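Long-range contacts in adenylate kinase (Schistosoma mansoni, PDB 3UMF), which catalyses, as an adenylate kinase, the reversible transfer of a phosphoryl group between ATP and AMP, giving two molecules of ADP: residues A[44-49]-A[200-204]; A[123-127]-A[183-187]; A[141-147]-A[167-172]; A[191-195]-A[206-211]. All coordinates share one frame; numbering follows the deposited sequence.

Contact 1: A[44-49]-A[200-204]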
loop_
_atom_site.group_PDB
_atom_site.type_symbol
_atom_site.label_atom_id
_atom_site.label_comp_id
_atom_site.label_asym_id
_atom_site.label_seq_id
_atom_site.Cartn_x
_atom_site.Cartn_y
_atom_site.Cartn_z
ATOM N N THR A 44 -7.075 6.273 -6.427
ATOM C CA THR A 44 -7.536 7.650 -6.509
ATOM C C THR A 44 -7.240 8.403 -5.213
ATOM O O THR A 44 -6.743 9.527 -5.238
ATOM C CB THR A 44 -9.049 7.712 -6.815
ATOM O OG1 THR A 44 -9.307 7.084 -8.078
ATOM C CG2 THR A 44 -9.531 9.151 -6.863
ATOM N N GLN A 45 -7.526 7.768 -4.083
ATOM C CA GLN A 45 -7.315 8.389 -2.778
ATOM C C GLN A 45 -5.842 8.716 -2.521
ATOM O O GLN A 45 -5.527 9.788 -2.006
ATOM C CB GLN A 45 -7.884 7.498 -1.670
ATOM C CG GLN A 45 -9.393 7.288 -1.774
ATOM C CD GLN A 45 -10.168 8.587 -1.664
ATOM O OE1 GLN A 45 -9.794 9.479 -0.904
ATOM N NE2 GLN A 45 -11.252 8.701 -2.426
ATOM N N CYS A 46 -4.946 7.804 -2.894
ATOM C CA CYS A 46 -3.510 8.041 -2.744
ATOM C C CYS A 46 -3.032 9.232 -3.573
ATOM O O CYS A 46 -2.196 10.013 -3.120
ATOM C CB CYS A 46 -2.703 6.793 -3.117
ATOM S SG CYS A 46 -2.753 5.459 -1.895
ATOM N N GLU A 47 -3.558 9.363 -4.786
ATOM C CA GLU A 47 -3.206 10.483 -5.655
ATOM C C GLU A 47 -3.626 11.801 -5.025
ATOM O O GLU A 47 -2.879 12.777 -5.046
ATOM C CB GLU A 47 -3.883 10.337 -7.021
ATOM C CG GLU A 47 -3.326 9.223 -7.881
ATOM C CD GLU A 47 -4.136 9.016 -9.145
ATOM O OE1 GLU A 47 -5.094 9.787 -9.372
ATOM O OE2 GLU A 47 -3.821 8.079 -9.910
ATOM N N LYS A 48 -4.830 11.817 -4.465
ATOM C CA LYS A 48 -5.375 13.030 -3.871
ATOM C C LYS A 48 -4.631 13.407 -2.592
ATOM O O LYS A 48 -4.432 14.587 -2.314
ATOM C CB LYS A 48 -6.878 12.873 -3.621
ATOM C CG LYS A 48 -7.644 12.436 -4.864
ATOM C CD LYS A 48 -8.923 13.223 -5.050
ATOM C CE LYS A 48 -9.884 13.001 -3.905
ATOM N NZ LYS A 48 -11.010 13.968 -3.971
ATOM N N LEU A 49 -4.208 12.404 -1.827
ATOM C CA LEU A 49 -3.426 12.643 -0.614
ATOM C C LEU A 49 -2.070 13.268 -0.935
ATOM O O LEU A 49 -1.646 14.222 -0.285
ATOM C CB LEU A 49 -3.220 11.341 0.161
ATOM C CG LEU A 49 -4.428 10.795 0.922
ATOM C CD1 LEU A 49 -4.099 9.436 1.520
ATOM C CD2 LEU A 49 -4.858 11.770 2.009
ATOM N N VAL A 200 -16.061 9.549 -3.890
ATOM C CA VAL A 200 -14.634 9.840 -3.813
ATOM C C VAL A 200 -14.359 10.995 -2.847
ATOM O O VAL A 200 -13.434 10.929 -2.037
ATOM C CB VAL A 200 -14.044 10.155 -5.210
ATOM C CG1 VAL A 200 -12.598 10.608 -5.096
ATOM C CG2 VAL A 200 -14.148 8.936 -6.115
ATOM N N ASP A 201 -15.187 12.034 -2.922
ATOM C CA ASP A 201 -15.055 13.207 -2.058
ATOM C C ASP A 201 -15.360 12.906 -0.588
ATOM O O ASP A 201 -14.683 13.414 0.304
ATOM C CB ASP A 201 -15.961 14.340 -2.551
ATOM C CG ASP A 201 -15.524 14.899 -3.895
ATOM O OD1 ASP A 201 -14.302 15.038 -4.117
ATOM O OD2 ASP A 201 -16.403 15.203 -4.728
ATOM N N ALA A 202 -16.387 12.096 -0.340
ATOM C CA ALA A 202 -16.760 11.736 1.024
ATOM C C ALA A 202 -15.684 10.875 1.677
ATOM O O ALA A 202 -15.381 11.027 2.863
ATOM C CB ALA A 202 -18.102 11.011 1.038
ATOM N N ILE A 203 -15.109 9.970 0.893
ATOM C CA ILE A 203 -14.020 9.127 1.370
ATOM C C ILE A 203 -12.789 9.970 1.697
ATOM O O ILE A 203 -12.154 9.778 2.734
ATOM C CB ILE A 203 -13.649 8.053 0.322
ATOM C CG1 ILE A 203 -14.791 7.042 0.165
ATOM C CG2 ILE A 203 -12.373 7.329 0.716
ATOM C CD1 ILE A 203 -14.673 6.194 -1.087
ATOM N N PHE A 204 -12.465 10.916 0.819
ATOM C CA PHE A 204 -11.278 11.746 0.995
ATOM C C PHE A 204 -11.393 12.625 2.237
ATOM O O PHE A 204 -10.434 12.764 2.996
ATOM C CB PHE A 204 -11.036 12.607 -0.247
ATOM C CG PHE A 204 -9.752 13.394 -0.202
ATOM C CD1 PHE A 204 -8.528 12.748 -0.156
ATOM C CD2 PHE A 204 -9.770 14.780 -0.217
ATOM C CE1 PHE A 204 -7.345 13.466 -0.117
ATOM C CE2 PHE A 204 -8.587 15.505 -0.179
ATOM C CZ PHE A 204 -7.375 14.845 -0.130
#
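Lys48 of helix 42-53 covers one face of the Phe204 ring, on helix 200-212, and Gln45 meets its edge. The CB of Lys48 lies over that face, a CH-pi contact with CB 4.0 Å from the centroid of Phe204. Folding back across the same residue, the lysine chain brings its NZ to 4.5 Å from that centroid, an off-centre cation-pi contact, while Lys48 NZ also makes a long salt bridge of 3.5 Å to Asp201 OD1. Two bends in the lysine chain, at chi2 and chi3, carry the ammonium group round to the ring and the carboxylate together. At the ring edge, near its plane, sits Gln45 OE1, 3.4 Å from Phe204 CB. The other end of this amide, Gln45 NE2, donates to Val200 O over 3.1 Å, nearly straight at 162° and directed at a lone pair in the carbonyl plane. That carbonyl also receives the helical N-H of Phe204, so two donors share it. Both helices flank the same side of the five-stranded parallel sheet of the Rossmann-like adenylate kinase core, segments 44-49 and 200-204 crossing at -59°; helix 42-53 follows the glycine-rich P-loop in sequence. Ile203 CG2 presses on the Gln45 amide carbon CD at 3.5 Å, and both residues rest on Phe139 of strand 135-140. Leu49 CD2 reaches Phe204 CE1 obliquely, 3.7 Å away, and packs further along helix 200-212 against Val207 and Leu211. On the more exposed side, the methyl groups Thr44 CG2 and Val200 CG1 meet.

Contact 2: A[123-127]-A[183-187]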
loop_
_atom_site.group_PDB
_atom_site.type_symbol
_atom_site.label_atom_id
_atom_site.label_comp_id
_atom_site.label_asym_id
_atom_site.label_seq_id
_atom_site.Cartn_x
_atom_site.Cartn_y
_atom_site.Cartn_z
ATOM N N GLY A 123 5.095 -6.541 7.048
ATOM C CA GLY A 123 4.887 -5.446 7.977
ATOM C C GLY A 123 5.900 -5.417 9.106
ATOM O O GLY A 123 6.533 -4.390 9.360
ATOM N N ILE A 124 6.056 -6.550 9.781
ATOM C CA ILE A 124 6.966 -6.652 10.917
ATOM C C ILE A 124 8.424 -6.412 10.514
ATOM O O ILE A 124 9.135 -5.650 11.172
ATOM C CB ILE A 124 6.819 -8.016 11.634
ATOM C CG1 ILE A 124 5.451 -8.100 12.324
ATOM C CG2 ILE A 124 7.932 -8.218 12.650
ATOM C CD1 ILE A 124 5.076 -9.495 12.774
ATOM N N LYS A 125 8.863 -7.048 9.430
ATOM C CA LYS A 125 10.233 -6.862 8.952
ATOM C C LYS A 125 10.506 -5.423 8.519
ATOM O O LYS A 125 11.618 -4.931 8.684
ATOM C CB LYS A 125 10.553 -7.826 7.806
ATOM C CG LYS A 125 10.558 -9.291 8.203
ATOM C CD LYS A 125 10.971 -10.167 7.034
ATOM C CE LYS A 125 10.392 -11.566 7.158
ATOM N NZ LYS A 125 10.689 -12.395 5.957
ATOM N N PHE A 126 9.497 -4.757 7.964
ATOM C CA PHE A 126 9.646 -3.360 7.564
ATOM C C PHE A 126 9.921 -2.500 8.784
ATOM O O PHE A 126 10.853 -1.697 8.796
ATOM C CB PHE A 126 8.390 -2.849 6.848
ATOM C CG PHE A 126 8.481 -1.407 6.414
ATOM C CD1 PHE A 126 8.153 -0.377 7.285
ATOM C CD2 PHE A 126 8.894 -1.083 5.133
ATOM C CE1 PHE A 126 8.242 0.948 6.886
ATOM C CE2 PHE A 126 8.982 0.240 4.729
ATOM C CZ PHE A 126 8.655 1.254 5.607
ATOM N N GLU A 127 9.100 -2.673 9.813
ATOM C CA GLU A 127 9.226 -1.884 11.029
ATOM C C GLU A 127 10.537 -2.175 11.760
ATOM O O GLU A 127 11.060 -1.314 12.463
ATOM C CB GLU A 127 8.021 -2.114 11.944
ATOM C CG GLU A 127 6.695 -1.765 11.288
ATOM C CD GLU A 127 5.513 -1.944 12.217
ATOM O OE1 GLU A 127 5.123 -3.105 12.468
ATOM O OE2 GLU A 127 4.972 -0.925 12.693
ATOM N N GLU A 183 -5.465 -7.382 11.370
ATOM C CA GLU A 183 -5.725 -7.654 12.782
ATOM C C GLU A 183 -4.525 -7.293 13.662
ATOM O O GLU A 183 -4.694 -6.770 14.762
ATOM C CB GLU A 183 -6.122 -9.115 12.992
ATOM C CG GLU A 183 -6.483 -9.452 14.431
ATOM C CD GLU A 183 -7.654 -8.635 14.950
ATOM O OE1 GLU A 183 -8.607 -8.398 14.177
ATOM O OE2 GLU A 183 -7.623 -8.227 16.131
ATOM N N HIS A 184 -3.321 -7.563 13.165
ATOM C CA HIS A 184 -2.087 -7.248 13.885
ATOM C C HIS A 184 -1.958 -5.760 14.213
ATOM O O HIS A 184 -1.630 -5.390 15.341
ATOM C CB HIS A 184 -0.870 -7.715 13.081
ATOM C CG HIS A 184 0.444 -7.335 13.692
ATOM N ND1 HIS A 184 0.942 -7.939 14.827
ATOM C CD2 HIS A 184 1.364 -6.414 13.321
ATOM C CE1 HIS A 184 2.112 -7.406 15.129
ATOM N NE2 HIS A 184 2.392 -6.477 14.231
ATOM N N TYR A 185 -2.216 -4.902 13.233
ATOM C CA TYR A 185 -2.107 -3.465 13.467
ATOM C C TYR A 185 -3.349 -2.880 14.135
ATOM O O TYR A 185 -3.280 -1.824 14.763
ATOM C CB TYR A 185 -1.764 -2.721 12.174
ATOM C CG TYR A 185 -0.364 -3.012 11.696
ATOM C CD1 TYR A 185 0.733 -2.420 12.309
ATOM C CD2 TYR A 185 -0.134 -3.889 10.648
ATOM C CE1 TYR A 185 2.021 -2.690 11.883
ATOM C CE2 TYR A 185 1.150 -4.164 10.214
ATOM C CZ TYR A 185 2.221 -3.561 10.835
ATOM O OH TYR A 185 3.501 -3.830 10.410
ATOM N N LYS A 186 -4.480 -3.567 14.004
ATOM C CA LYS A 186 -5.702 -3.134 14.671
ATOM C C LYS A 186 -5.561 -3.258 16.188
ATOM O O LYS A 186 -6.035 -2.404 16.935
ATOM C CB LYS A 186 -6.902 -3.943 14.175
ATOM C CG LYS A 186 -8.160 -3.119 13.966
ATOM C CD LYS A 186 -9.313 -3.978 13.457
ATOM C CE LYS A 186 -9.640 -3.684 12.000
ATOM N NZ LYS A 186 -10.744 -4.555 11.500
ATOM N N GLN A 187 -4.898 -4.321 16.635
ATOM C CA GLN A 187 -4.636 -4.532 18.057
ATOM C C GLN A 187 -3.756 -3.436 18.650
ATOM O O GLN A 187 -3.809 -3.172 19.850
ATOM C CB GLN A 187 -3.986 -5.900 18.282
ATOM C CG GLN A 187 -4.926 -7.075 18.074
ATOM C CD GLN A 187 -4.198 -8.405 18.024
ATOM O OE1 GLN A 187 -3.018 -8.496 18.362
ATOM N NE2 GLN A 187 -4.902 -9.446 17.593
HETATM O O HOH W 1 4.231 -4.390 14.366
#
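Gly123 lies with its backbone directly against the phenol end of Tyr185: the glycine carbonyl carbon C is 3.2 Å from Tyr185 OH, and its CA sits at the edge of the ring, near the ring plane. One residue on, Ile124 covers a face of the His184 imidazole with its terminal CD1, while Ile124 CG1 stands 4.0 Å from His184 NE2; the two side chains cross at about a right angle. Helices 120-129 and 179-186 are joined here beside the parallel sheet of the Rossmann-like core, where Tyr185 also packs on Phe33 of strand 30-35 and Val191 of strand 191-195. Glu127, one turn beyond Gly123, makes the principal polar link. Its OE1 accepts from Tyr185 OH at 2.7 Å, the hydroxyl standing well above the carboxylate plane, 72° out of it. The chain, extended beyond CG (chi2 -178°), lets the glutamate reach across to the tyrosine, meeting it from the opposite direction. A water bonds the same Glu127 OE1 at 2.5 Å and His184 NE2 at 2.8 Å, bridging the helices beside the direct bond. This water lies in the imidazole plane. With the tyrosine hydroxyl and the water both donating to OE1, and the backbone N of Cys133 bonded to OE2, both carboxylate oxygens of Glu127 are engaged. On the tyrosine, His184 CD2 sits 3.7 Å above the centre of the ring, so the two aromatic residues of helix 179-186 that meet helix 120-129 also pack on each other.

Contact 3: A[141-147]-A[167-172]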
loop_
_atom_site.group_PDB
_atom_site.type_symbol
_atom_site.label_atom_id
_atom_site.label_comp_id
_atom_site.label_asym_id
_atom_site.label_seq_id
_atom_site.Cartn_x
_atom_site.Cartn_y
_atom_site.Cartn_z
ATOM N N VAL A 141 -14.194 -2.235 1.513
ATOM C CA VAL A 141 -15.482 -2.380 0.839
ATOM C C VAL A 141 -15.980 -3.816 0.962
ATOM O O VAL A 141 -15.186 -4.755 1.007
ATOM C CB VAL A 141 -15.411 -1.988 -0.657
ATOM C CG1 VAL A 141 -15.179 -0.494 -0.810
ATOM C CG2 VAL A 141 -14.327 -2.783 -1.377
ATOM N N SER A 142 -17.296 -3.982 1.025
ATOM C CA SER A 142 -17.904 -5.306 1.061
ATOM C C SER A 142 -17.882 -5.905 -0.338
ATOM O O SER A 142 -17.651 -5.192 -1.317
ATOM C CB SER A 142 -19.344 -5.216 1.560
ATOM O OG SER A 142 -20.151 -4.536 0.616
ATOM N N GLU A 143 -18.114 -7.209 -0.438
ATOM C CA GLU A 143 -18.158 -7.862 -1.741
ATOM C C GLU A 143 -19.299 -7.288 -2.575
ATOM O O GLU A 143 -19.169 -7.116 -3.786
ATOM C CB GLU A 143 -18.313 -9.377 -1.584
ATOM C CG GLU A 143 -18.174 -10.156 -2.880
ATOM C CD GLU A 143 -18.235 -11.654 -2.671
ATOM O OE1 GLU A 143 -17.447 -12.177 -1.853
ATOM O OE2 GLU A 143 -19.077 -12.316 -3.318
ATOM N N GLU A 144 -20.406 -6.976 -1.902
ATOM C CA GLU A 144 -21.591 -6.403 -2.535
ATOM C C GLU A 144 -21.305 -5.041 -3.174
ATOM O O GLU A 144 -21.762 -4.754 -4.284
ATOM C CB GLU A 144 -22.721 -6.261 -1.508
ATOM C CG GLU A 144 -23.020 -7.528 -0.705
ATOM C CD GLU A 144 -22.257 -7.605 0.612
ATOM O OE1 GLU A 144 -22.806 -7.167 1.649
ATOM O OE2 GLU A 144 -21.113 -8.111 0.619
ATOM N N VAL A 145 -20.561 -4.201 -2.461
ATOM C CA VAL A 145 -20.163 -2.891 -2.976
ATOM C C VAL A 145 -19.227 -3.027 -4.179
ATOM O O VAL A 145 -19.392 -2.332 -5.181
ATOM C CB VAL A 145 -19.491 -2.037 -1.878
ATOM C CG1 VAL A 145 -18.724 -0.875 -2.486
ATOM C CG2 VAL A 145 -20.535 -1.536 -0.883
ATOM N N MET A 146 -18.246 -3.918 -4.074
ATOM C CA MET A 146 -17.337 -4.191 -5.184
ATOM C C MET A 146 -18.090 -4.624 -6.443
ATOM O O MET A 146 -17.812 -4.132 -7.538
ATOM C CB MET A 146 -16.302 -5.249 -4.783
ATOM C CG MET A 146 -15.353 -5.690 -5.895
ATOM S SD MET A 146 -16.013 -6.967 -6.994
ATOM C CE MET A 146 -16.237 -8.350 -5.871
ATOM N N ARG A 147 -19.036 -5.549 -6.284
ATOM C CA ARG A 147 -19.846 -6.044 -7.401
ATOM C C ARG A 147 -20.650 -4.932 -8.074
ATOM O O ARG A 147 -20.720 -4.857 -9.303
ATOM C CB ARG A 147 -20.814 -7.138 -6.919
ATOM C CG ARG A 147 -20.171 -8.459 -6.499
ATOM C CD ARG A 147 -21.236 -9.425 -5.984
ATOM N NE ARG A 147 -20.695 -10.716 -5.562
ATOM C CZ ARG A 147 -20.701 -11.812 -6.315
ATOM N NH1 ARG A 147 -21.219 -11.776 -7.534
ATOM N NH2 ARG A 147 -20.190 -12.944 -5.849
ATOM N N ILE A 167 -12.625 -11.683 -10.833
ATOM C CA ILE A 167 -12.507 -10.513 -9.965
ATOM C C ILE A 167 -13.116 -10.770 -8.583
ATOM O O ILE A 167 -12.586 -10.315 -7.564
ATOM C CB ILE A 167 -13.165 -9.275 -10.615
ATOM C CG1 ILE A 167 -12.377 -8.857 -11.862
ATOM C CG2 ILE A 167 -13.254 -8.121 -9.627
ATOM C CD1 ILE A 167 -12.933 -7.629 -12.549
ATOM N N VAL A 168 -14.227 -11.500 -8.544
ATOM C CA VAL A 168 -14.816 -11.899 -7.268
ATOM C C VAL A 168 -13.822 -12.732 -6.458
ATOM O O VAL A 168 -13.607 -12.468 -5.277
ATOM C CB VAL A 168 -16.138 -12.677 -7.459
ATOM C CG1 VAL A 168 -16.571 -13.320 -6.151
ATOM C CG2 VAL A 168 -17.227 -11.748 -7.986
ATOM N N LYS A 169 -13.204 -13.717 -7.105
ATOM C CA LYS A 169 -12.184 -14.548 -6.463
ATOM C C LYS A 169 -10.953 -13.743 -6.049
ATOM O O LYS A 169 -10.341 -14.016 -5.016
ATOM C CB LYS A 169 -11.755 -15.693 -7.386
ATOM C CG LYS A 169 -12.854 -16.686 -7.704
ATOM C CD LYS A 169 -13.573 -17.140 -6.446
ATOM C CE LYS A 169 -14.518 -18.290 -6.757
ATOM N NZ LYS A 169 -15.763 -18.202 -5.952
ATOM N N ARG A 170 -10.581 -12.761 -6.861
ATOM C CA ARG A 170 -9.443 -11.909 -6.526
ATOM C C ARG A 170 -9.759 -11.073 -5.287
ATOM O O ARG A 170 -8.892 -10.848 -4.440
ATOM C CB ARG A 170 -9.067 -11.009 -7.703
ATOM C CG ARG A 170 -7.799 -10.195 -7.479
ATOM C CD ARG A 170 -7.495 -9.315 -8.681
ATOM N NE ARG A 170 -7.279 -10.106 -9.889
ATOM C CZ ARG A 170 -7.177 -9.592 -11.109
ATOM N NH1 ARG A 170 -7.271 -8.284 -11.289
ATOM N NH2 ARG A 170 -6.983 -10.388 -12.150
ATOM N N PHE A 171 -11.007 -10.625 -5.191
ATOM C CA PHE A 171 -11.492 -9.902 -4.020
ATOM C C PHE A 171 -11.415 -10.773 -2.763
ATOM O O PHE A 171 -10.921 -10.338 -1.725
ATOM C CB PHE A 171 -12.939 -9.436 -4.247
ATOM C CG PHE A 171 -13.563 -8.782 -3.045
ATOM C CD1 PHE A 171 -13.490 -7.409 -2.873
ATOM C CD2 PHE A 171 -14.221 -9.537 -2.085
ATOM C CE1 PHE A 171 -14.062 -6.802 -1.765
ATOM C CE2 PHE A 171 -14.788 -8.936 -0.971
ATOM C CZ PHE A 171 -14.709 -7.565 -0.815
ATOM N N ARG A 172 -11.918 -11.998 -2.863
ATOM C CA ARG A 172 -11.962 -12.904 -1.724
ATOM C C ARG A 172 -10.564 -13.361 -1.334
ATOM O O ARG A 172 -10.264 -13.509 -0.148
ATOM C CB ARG A 172 -12.854 -14.108 -2.025
ATOM C CG ARG A 172 -14.315 -13.753 -2.258
ATOM C CD ARG A 172 -15.145 -15.002 -2.527
ATOM N NE ARG A 172 -16.554 -14.676 -2.758
ATOM C CZ ARG A 172 -17.469 -15.550 -3.164
ATOM N NH1 ARG A 172 -17.132 -16.813 -3.387
ATOM N NH2 ARG A 172 -18.722 -15.157 -3.344
#
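Val168 covers one face of each of two guanidinium groups: its CG2 stands 3.7 Å above the plane of Arg147, and CG1 takes a face of Arg172, both offset toward the rim. At their edges both arginines grip the Glu143 carboxylate, a salt-bridge network joining two helices. Arg172 binds side-on, its NE to Glu143 OE1 at 2.8 Å and its NH2 to the syn lone pair of Glu143 OE2 at 2.9 Å, the two planes 36° apart. Arg147 places NE and NH2 on that same OE2 from its anti side, so OE2 receives three N-H groups. The shared carboxylate draws the arginines together, Arg147 NH2 and Arg172 NH2 being 3.7 Å apart. At the edge of the Phe171 ring, in plane, lies Val141 O, 3.4 Å from Phe171 CZ. Met146, bent at chi2 (-83°), curls its CE to 3.8 Å from Phe171 CB. Ser142 N-caps helix 143-150, its OG accepting from Val145 N. Residues 143-147 run at 145° to 167-172; their helices flank the segment that probably forms the lid, as in other adenylate kinases. Helix 143-150 leaves the C-terminal end of strand 135-140, and Val141 and Val145 touch Ala196 and Ser197 after strand 191-195.

Contact 4: A[191-195]-A[206-211]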
loop_
_atom_site.group_PDB
_atom_site.type_symbol
_atom_site.label_atom_id
_atom_site.label_comp_id
_atom_site.label_asym_id
_atom_site.label_seq_id
_atom_site.Cartn_x
_atom_site.Cartn_y
_atom_site.Cartn_z
ATOM N N VAL A 191 -4.827 1.144 12.906
ATOM C CA VAL A 191 -5.553 0.989 11.648
ATOM C C VAL A 191 -6.674 2.010 11.512
ATOM O O VAL A 191 -7.535 2.127 12.388
ATOM C CB VAL A 191 -6.143 -0.435 11.496
ATOM C CG1 VAL A 191 -7.001 -0.535 10.235
ATOM C CG2 VAL A 191 -5.026 -1.462 11.461
ATOM N N ILE A 192 -6.640 2.766 10.421
ATOM C CA ILE A 192 -7.749 3.633 10.057
ATOM C C ILE A 192 -8.631 2.887 9.066
ATOM O O ILE A 192 -8.277 2.733 7.894
ATOM C CB ILE A 192 -7.257 4.943 9.419
ATOM C CG1 ILE A 192 -6.429 5.745 10.427
ATOM C CG2 ILE A 192 -8.430 5.773 8.929
ATOM C CD1 ILE A 192 -5.824 6.999 9.850
ATOM N N THR A 193 -9.770 2.400 9.542
ATOM C CA THR A 193 -10.690 1.670 8.681
ATOM C C THR A 193 -11.634 2.648 7.998
ATOM O O THR A 193 -12.481 3.266 8.648
ATOM C CB THR A 193 -11.480 0.611 9.470
ATOM O OG1 THR A 193 -10.561 -0.336 10.028
ATOM C CG2 THR A 193 -12.463 -0.118 8.562
ATOM N N ILE A 194 -11.473 2.803 6.689
ATOM C CA ILE A 194 -12.305 3.727 5.936
ATOM C C ILE A 194 -13.414 2.970 5.220
ATOM O O ILE A 194 -13.156 1.989 4.523
ATOM C CB ILE A 194 -11.479 4.531 4.900
ATOM C CG1 ILE A 194 -10.408 5.369 5.606
ATOM C CG2 ILE A 194 -12.386 5.441 4.076
ATOM C CD1 ILE A 194 -10.974 6.476 6.491
ATOM N N ASP A 195 -14.652 3.409 5.417
ATOM C CA ASP A 195 -15.777 2.883 4.655
ATOM C C ASP A 195 -15.702 3.495 3.256
ATOM O O ASP A 195 -16.027 4.667 3.061
ATOM C CB ASP A 195 -17.096 3.252 5.341
ATOM C CG ASP A 195 -18.319 2.703 4.617
ATOM O OD1 ASP A 195 -18.183 2.129 3.512
ATOM O OD2 ASP A 195 -19.435 2.862 5.154
ATOM N N LYS A 206 -13.218 12.007 4.911
ATOM C CA LYS A 206 -13.129 11.131 6.082
ATOM C C LYS A 206 -11.685 10.721 6.377
ATOM O O LYS A 206 -11.262 10.716 7.534
ATOM C CB LYS A 206 -14.009 9.891 5.903
ATOM C CG LYS A 206 -14.031 8.955 7.107
ATOM C CD LYS A 206 -14.505 9.669 8.367
ATOM C CE LYS A 206 -14.732 8.683 9.510
ATOM N NZ LYS A 206 -15.066 9.368 10.790
ATOM N N VAL A 207 -10.933 10.385 5.330
ATOM C CA VAL A 207 -9.525 10.027 5.480
ATOM C C VAL A 207 -8.733 11.152 6.135
ATOM O O VAL A 207 -7.941 10.919 7.048
ATOM C CB VAL A 207 -8.873 9.678 4.119
ATOM C CG1 VAL A 207 -7.366 9.568 4.262
ATOM C CG2 VAL A 207 -9.446 8.388 3.573
ATOM N N ASN A 208 -8.956 12.377 5.671
ATOM C CA ASN A 208 -8.262 13.534 6.230
ATOM C C ASN A 208 -8.651 13.799 7.679
ATOM O O ASN A 208 -7.828 14.251 8.471
ATOM C CB ASN A 208 -8.504 14.780 5.373
ATOM C CG ASN A 208 -7.883 14.662 3.996
ATOM O OD1 ASN A 208 -6.965 13.870 3.782
ATOM N ND2 ASN A 208 -8.376 15.456 3.055
ATOM N N HIS A 209 -9.906 13.516 8.018
ATOM C CA HIS A 209 -10.388 13.677 9.384
ATOM C C HIS A 209 -9.702 12.682 10.315
ATOM O O HIS A 209 -9.297 13.027 11.424
ATOM C CB HIS A 209 -11.908 13.495 9.442
ATOM C CG HIS A 209 -12.491 13.688 10.807
ATOM N ND1 HIS A 209 -12.757 12.638 11.658
ATOM C CD2 HIS A 209 -12.857 14.811 11.470
ATOM C CE1 HIS A 209 -13.263 13.104 12.786
ATOM N NE2 HIS A 209 -13.334 14.419 12.697
ATOM N N GLU A 210 -9.558 11.447 9.850
ATOM C CA GLU A 210 -8.929 10.402 10.651
ATOM C C GLU A 210 -7.416 10.594 10.772
ATOM O O GLU A 210 -6.844 10.356 11.834
ATOM C CB GLU A 210 -9.269 9.021 10.086
ATOM C CG GLU A 210 -10.749 8.687 10.152
ATOM C CD GLU A 210 -11.295 8.766 11.564
ATOM O OE1 GLU A 210 -10.683 8.165 12.472
ATOM O OE2 GLU A 210 -12.332 9.433 11.774
ATOM N N LEU A 211 -6.775 11.036 9.690
ATOM C CA LEU A 211 -5.331 11.281 9.695
ATOM C C LEU A 211 -4.922 12.367 10.690
ATOM O O LEU A 211 -3.781 12.395 11.153
ATOM C CB LEU A 211 -4.837 11.645 8.295
ATOM C CG LEU A 211 -4.600 10.480 7.334
ATOM C CD1 LEU A 211 -4.244 11.003 5.947
ATOM C CD2 LEU A 211 -3.502 9.568 7.866
#
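Ile192 and Ile194 of strand 191-195, an outermost strand of the parallel five-stranded sheet in this Rossmann-like fold, point to helix 200-212, which follows a short loop and runs back nearly antiparallel, residues 206-211 lying at 161° to 191-195. Ile192 and Glu210 cross at a slant, Ile192 CG2 pressed to 3.5 Å from Glu210 CB, the aliphatic root of an otherwise charged residue. The other branch of Ile192 ends in CD1, which meets Leu211 CD2 at 4.0 Å, the two side chains at about a right angle. Ile194 likewise lies roughly perpendicular to Val207: CG1 and CD1 of Ile194 are both 3.8 Å from Val207 CG2. With chi2 at -66° the isoleucine folds CD1 round toward the helix backbone and the CG of Lys206. Strand 135-140 adds Phe139, which touches both Ile194 and Val207. The Glu210 carboxylate, bent away at chi2 (-57°), is held outside the apolar seam; its OE1 forms a salt bridge with Lys213. Glu210 OE2 takes Lys206 NZ, 2.9 Å away, and His209 ND1, 3.2 Å away, from opposite faces of the carboxylate plane, the histidine bond lying in its own ring plane.

How the contacts relate
Contacts 1 and 4, centres 11 Å apart, share helix 200-212: its first turn meets helix 42-53, its later turns strand 191-195, and Ile203 CG2 touches Ile194 CG2 where they join. Contact 2 touches contact 4 through Val191, which packs on Tyr185 and Lys186, although their centres are 18 Å apart. Contact 3 stands apart, its centre 20 Å or more from the other three, where helices 143-150 and 161-177 rise from the core. Along the chain, contact 1 spans contacts 2 and 3, contact 2 spans contact 3, and contact 4 follows both but interleaves with contact 1. The C-terminal helix thus packs against the helix after the P-loop on one side of the sheet.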